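Peptidoglycan recognition protein 3 (Branchiostoma belcheri tsingtauense, PDB 4Z8I) probably hydrolyses the amide bond between N-acetylmuramic acid and L-alanine in bacterial peptidoglycan as a zinc amidase, aided by a fused chitin-binding domain. Local coordinates at residues 3-13 against 17-29. Numbering follows the deposited sequence.
Sequences QRWRSDGRCGP and APDANPGECNPHA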
loop_
_atom_site.group_PDB
_atom_site.type_symbol
_atom_site.label_atom_id
_atom_site.label_comp_id
_atom_site.label_asym_id
_atom_site.label_seq_id
_atom_site.Cartn_x
_atom_site.Cartn_y
_atom_site.Cartn_z
ATOM N N GLN A 3 -19.056 1.895 -6.734
ATOM C CA GLN A 3 -17.941 2.737 -6.313
ATOM C C GLN A 3 -18.052 4.156 -6.865
ATOM O O GLN A 3 -19.066 4.525 -7.458
ATOM C CB GLN A 3 -16.605 2.099 -6.703
ATOM C CG GLN A 3 -16.153 1.000 -5.749
ATOM C CD GLN A 3 -15.316 -0.068 -6.428
ATOM O OE1 GLN A 3 -15.438 -0.295 -7.632
ATOM N NE2 GLN A 3 -14.462 -0.731 -5.656
ATOM N N ARG A 4 -17.002 4.946 -6.665
ATOM C CA ARG A 4 -17.036 6.365 -7.009
ATOM C C ARG A 4 -16.861 6.638 -8.499
ATOM O O ARG A 4 -17.000 7.778 -8.948
ATOM C CB ARG A 4 -15.991 7.138 -6.202
ATOM C CG ARG A 4 -16.232 7.102 -4.706
ATOM C CD ARG A 4 -15.494 8.219 -3.996
ATOM N NE ARG A 4 -15.778 8.222 -2.565
ATOM C CZ ARG A 4 -15.350 9.151 -1.718
ATOM N NH1 ARG A 4 -15.659 9.069 -0.431
ATOM N NH2 ARG A 4 -14.615 10.165 -2.157
ATOM N N TRP A 5 -16.556 5.596 -9.265
ATOM C CA TRP A 5 -16.464 5.733 -10.712
ATOM C C TRP A 5 -17.316 4.686 -11.413
ATOM O O TRP A 5 -17.612 3.633 -10.850
ATOM C CB TRP A 5 -15.017 5.633 -11.183
ATOM C CG TRP A 5 -14.362 4.356 -10.817
ATOM C CD1 TRP A 5 -14.344 3.201 -11.545
ATOM C CD2 TRP A 5 -13.618 4.095 -9.627
ATOM N NE1 TRP A 5 -13.632 2.235 -10.877
ATOM C CE2 TRP A 5 -13.176 2.760 -9.695
ATOM C CE3 TRP A 5 -13.284 4.859 -8.507
ATOM C CZ2 TRP A 5 -12.417 2.176 -8.688
ATOM C CZ3 TRP A 5 -12.531 4.279 -7.510
ATOM C CH2 TRP A 5 -12.106 2.952 -7.605
ATOM N N ARG A 6 -17.704 4.986 -12.648
ATOM C CA ARG A 6 -18.569 4.105 -13.418
ATOM C C ARG A 6 -17.782 2.976 -14.073
ATOM O O ARG A 6 -16.552 2.979 -14.069
ATOM C CB ARG A 6 -19.314 4.908 -14.481
ATOM C CG ARG A 6 -19.834 6.238 -13.977
ATOM C CD ARG A 6 -21.287 6.442 -14.353
ATOM N NE ARG A 6 -21.501 6.375 -15.794
ATOM C CZ ARG A 6 -22.699 6.420 -16.368
ATOM N NH1 ARG A 6 -23.788 6.527 -15.620
ATOM N NH2 ARG A 6 -22.809 6.353 -17.687
ATOM N N SER A 7 -18.504 2.012 -14.634
ATOM C CA SER A 7 -17.884 0.853 -15.264
ATOM C C SER A 7 -17.756 1.050 -16.768
ATOM O O SER A 7 -17.017 0.327 -17.436
ATOM C CB SER A 7 -18.699 -0.409 -14.978
ATOM O OG SER A 7 -20.019 -0.287 -15.478
ATOM N N ASP A 8 -18.483 2.032 -17.296
ATOM C CA ASP A 8 -18.453 2.314 -18.726
ATOM C C ASP A 8 -17.377 3.336 -19.081
ATOM O O ASP A 8 -17.096 3.566 -20.256
ATOM C CB ASP A 8 -19.829 2.766 -19.228
ATOM C CG ASP A 8 -20.318 4.035 -18.552
ATOM O OD1 ASP A 8 -19.740 4.433 -17.520
ATOM O OD2 ASP A 8 -21.296 4.629 -19.052
ATOM N N GLY A 9 -16.779 3.945 -18.061
ATOM C CA GLY A 9 -15.669 4.858 -18.263
ATOM C C GLY A 9 -16.067 6.320 -18.340
ATOM O O GLY A 9 -15.241 7.180 -18.657
ATOM N N ARG A 10 -17.331 6.606 -18.049
ATOM C CA ARG A 10 -17.817 7.978 -18.067
ATOM C C ARG A 10 -17.774 8.595 -16.670
ATOM O O ARG A 10 -17.625 7.885 -15.675
ATOM C CB ARG A 10 -19.224 8.038 -18.660
ATOM C CG ARG A 10 -19.335 7.319 -19.999
ATOM C CD ARG A 10 -20.100 8.131 -21.033
ATOM N NE ARG A 10 -19.407 9.369 -21.380
ATOM C CZ ARG A 10 -19.812 10.216 -22.322
ATOM N NH1 ARG A 10 -20.909 9.961 -23.023
ATOM N NH2 ARG A 10 -19.119 11.319 -22.564
ATOM N N CYS A 11 -17.890 9.918 -16.604
ATOM C CA CYS A 11 -17.734 10.642 -15.346
ATOM C C CYS A 11 -18.284 12.057 -15.473
ATOM O O CYS A 11 -18.758 12.452 -16.538
ATOM C CB CYS A 11 -16.256 10.703 -14.954
ATOM S SG CYS A 11 -15.223 11.616 -16.137
ATOM N N GLY A 12 -18.212 12.822 -14.388
ATOM C CA GLY A 12 -18.694 14.191 -14.392
ATOM C C GLY A 12 -20.102 14.334 -13.845
ATOM O O GLY A 12 -20.677 13.369 -13.340
ATOM N N PRO A 13 -20.666 15.546 -13.947
ATOM C CA PRO A 13 -21.993 15.877 -13.417
ATOM C C PRO A 13 -23.137 15.328 -14.270
ATOM O O PRO A 13 -24.285 15.346 -13.825
ATOM C CB PRO A 13 -22.000 17.407 -13.448
ATOM C CG PRO A 13 -21.092 17.755 -14.569
ATOM C CD PRO A 13 -20.008 16.717 -14.555
ATOM N N ALA A 17 -21.947 8.492 -10.662
ATOM C CA ALA A 17 -21.533 7.155 -10.262
ATOM C C ALA A 17 -22.500 6.641 -9.200
ATOM O O ALA A 17 -23.229 7.431 -8.601
ATOM C CB ALA A 17 -20.113 7.194 -9.718
ATOM N N PRO A 18 -22.525 5.314 -8.976
ATOM C CA PRO A 18 -23.340 4.735 -7.903
ATOM C C PRO A 18 -23.123 5.426 -6.559
ATOM O O PRO A 18 -24.086 5.866 -5.931
ATOM C CB PRO A 18 -22.829 3.296 -7.830
ATOM C CG PRO A 18 -22.426 2.985 -9.221
ATOM C CD PRO A 18 -21.897 4.270 -9.808
ATOM N N ASP A 19 -21.867 5.526 -6.134
ATOM C CA ASP A 19 -21.540 6.103 -4.835
ATOM C C ASP A 19 -20.992 7.520 -4.930
ATOM O O ASP A 19 -20.424 8.026 -3.961
ATOM C CB ASP A 19 -20.531 5.218 -4.098
ATOM C CG ASP A 19 -21.180 4.033 -3.415
ATOM O OD1 ASP A 19 -22.287 3.633 -3.835
ATOM O OD2 ASP A 19 -20.579 3.500 -2.457
ATOM N N ALA A 20 -21.157 8.162 -6.083
ATOM C CA ALA A 20 -20.615 9.507 -6.269
ATOM C C ALA A 20 -21.325 10.335 -7.337
ATOM O O ALA A 20 -21.478 9.905 -8.479
ATOM C CB ALA A 20 -19.119 9.443 -6.564
ATOM N N ASN A 21 -21.750 11.530 -6.945
ATOM C CA ASN A 21 -22.236 12.534 -7.880
ATOM C C ASN A 21 -21.492 13.823 -7.557
ATOM O O ASN A 21 -21.642 14.367 -6.463
ATOM C CB ASN A 21 -23.748 12.724 -7.739
ATOM C CG ASN A 21 -24.348 13.566 -8.859
ATOM O OD1 ASN A 21 -23.721 14.498 -9.367
ATOM N ND2 ASN A 21 -25.577 13.242 -9.243
ATOM N N PRO A 22 -20.667 14.313 -8.497
ATOM C CA PRO A 22 -20.413 13.808 -9.852
ATOM C C PRO A 22 -19.687 12.467 -9.880
ATOM O O PRO A 22 -19.027 12.094 -8.907
ATOM C CB PRO A 22 -19.492 14.876 -10.457
ATOM C CG PRO A 22 -19.615 16.066 -9.564
ATOM C CD PRO A 22 -19.872 15.517 -8.210
ATOM N N GLY A 23 -19.825 11.747 -10.990
ATOM C CA GLY A 23 -19.089 10.514 -11.186
ATOM C C GLY A 23 -17.606 10.815 -11.267
ATOM O O GLY A 23 -17.198 11.785 -11.907
ATOM N N GLU A 24 -16.794 9.990 -10.615
ATOM C CA GLU A 24 -15.364 10.257 -10.538
ATOM C C GLU A 24 -14.551 9.272 -11.368
ATOM O O GLU A 24 -15.077 8.620 -12.268
ATOM C CB GLU A 24 -14.904 10.237 -9.079
ATOM C CG GLU A 24 -15.705 11.163 -8.174
ATOM C CD GLU A 24 -15.196 11.178 -6.746
ATOM O OE1 GLU A 24 -14.297 10.373 -6.419
ATOM O OE2 GLU A 24 -15.698 12.002 -5.951
ATOM N N CYS A 25 -13.262 9.173 -11.063
ATOM C CA CYS A 25 -12.380 8.269 -11.788
ATOM C C CYS A 25 -11.458 7.519 -10.834
ATOM O O CYS A 25 -11.035 8.062 -9.813
ATOM C CB CYS A 25 -11.560 9.037 -12.829
ATOM S SG CYS A 25 -12.531 9.683 -14.216
ATOM N N ASN A 26 -11.164 6.269 -11.173
ATOM C CA ASN A 26 -10.260 5.429 -10.394
ATOM C C ASN A 26 -8.856 6.026 -10.329
ATOM O O ASN A 26 -8.157 6.080 -11.341
ATOM C CB ASN A 26 -10.214 4.027 -11.006
ATOM C CG ASN A 26 -9.385 3.053 -10.193
ATOM O OD1 ASN A 26 -9.035 3.315 -9.042
ATOM N ND2 ASN A 26 -9.074 1.910 -10.791
ATOM N N PRO A 27 -8.441 6.469 -9.131
ATOM C CA PRO A 27 -7.159 7.156 -8.924
ATOM C C PRO A 27 -5.981 6.278 -9.312
ATOM O O PRO A 27 -4.914 6.778 -9.668
ATOM C CB PRO A 27 -7.133 7.398 -7.409
ATOM C CG PRO A 27 -8.551 7.324 -6.977
ATOM C CD PRO A 27 -9.189 6.312 -7.872
ATOM N N HIS A 28 -6.189 4.970 -9.249
ATOM C CA HIS A 28 -5.115 4.012 -9.447
ATOM C C HIS A 28 -5.177 3.402 -10.842
ATOM O O HIS A 28 -4.497 2.419 -11.138
ATOM C CB HIS A 28 -5.196 2.945 -8.359
ATOM C CG HIS A 28 -5.488 3.507 -7.003
ATOM N ND1 HIS A 28 -4.499 3.802 -6.089
ATOM C CD2 HIS A 28 -6.658 3.858 -6.415
ATOM C CE1 HIS A 28 -5.048 4.296 -4.993
ATOM N NE2 HIS A 28 -6.356 4.342 -5.166
ATOM N N ALA A 29 -5.997 4.007 -11.696
ATOM C CA ALA A 29 -6.093 3.619 -13.099
ATOM C C ALA A 29 -5.265 4.564 -13.956
ATOM O O ALA A 29 -4.991 5.694 -13.553
ATOM C CB ALA A 29 -7.539 3.645 -13.552
#
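Trp-5 lays its indole flat against Asn-26. The CB of Asn-26 sits over one face of the six-membered ring, 3.6 Å from its centroid, in a CH-pi contact, and the amide continues the overlap, stacked with its plane only 9° from that of the ring. Asn-26 OD1 lies over the same face, 3.4 Å from Trp-5 CH2, while accepting from His-28 N in an Asx turn, the donor standing well above the amide plane. With CG between the backbone N and the carbonyl carbon (chi1 59°), the indole is swung along the 25-27 backbone, and Pro-27 CD meets its far corner, 3.9 Å from CZ3. An alanine in place of Trp-5 would remove the whole ring and probably leave the Asn-26 amide and Pro-27 without their apolar cover.

Arg-4 turns to a different partner. Its extended chain runs alongside Glu-24, both pointing the same way, with CD 3.5 Å from Glu-24 OE1; guanidinium and carboxylate planes stand 80° apart, and the opposite charges lie near each other, beyond salt-bridge range, and probably attract only at a distance. Between the two backbones, Glu-24 N donates to Arg-4 O (2.8 Å), and the CB of Ala-17 and that of Ala-20 pack on the same carbonyl. Farther along, Gly-12 and Gly-23 form an antiparallel hydrogen-bonded pair, Gly-12 N to Gly-23 O being nearly straight, and Pro-22, after a cis peptide bond, rests CB on Gly-12 O.

Cys-11 SG packs 3.8 Å from Cys-25 SG, each belonging to its own disulfide: Cys-11 with Cys-34 of strand 33-34, Cys-25 with Cys-40 of strand 40-41. These cross-links, characteristic of a small cystine-rich chitin-binding domain, tie the two irregular segments to its three-stranded antiparallel sheet, while His-28 reaches Ser-185 of helix 174-190 through a weak hydrogen bond.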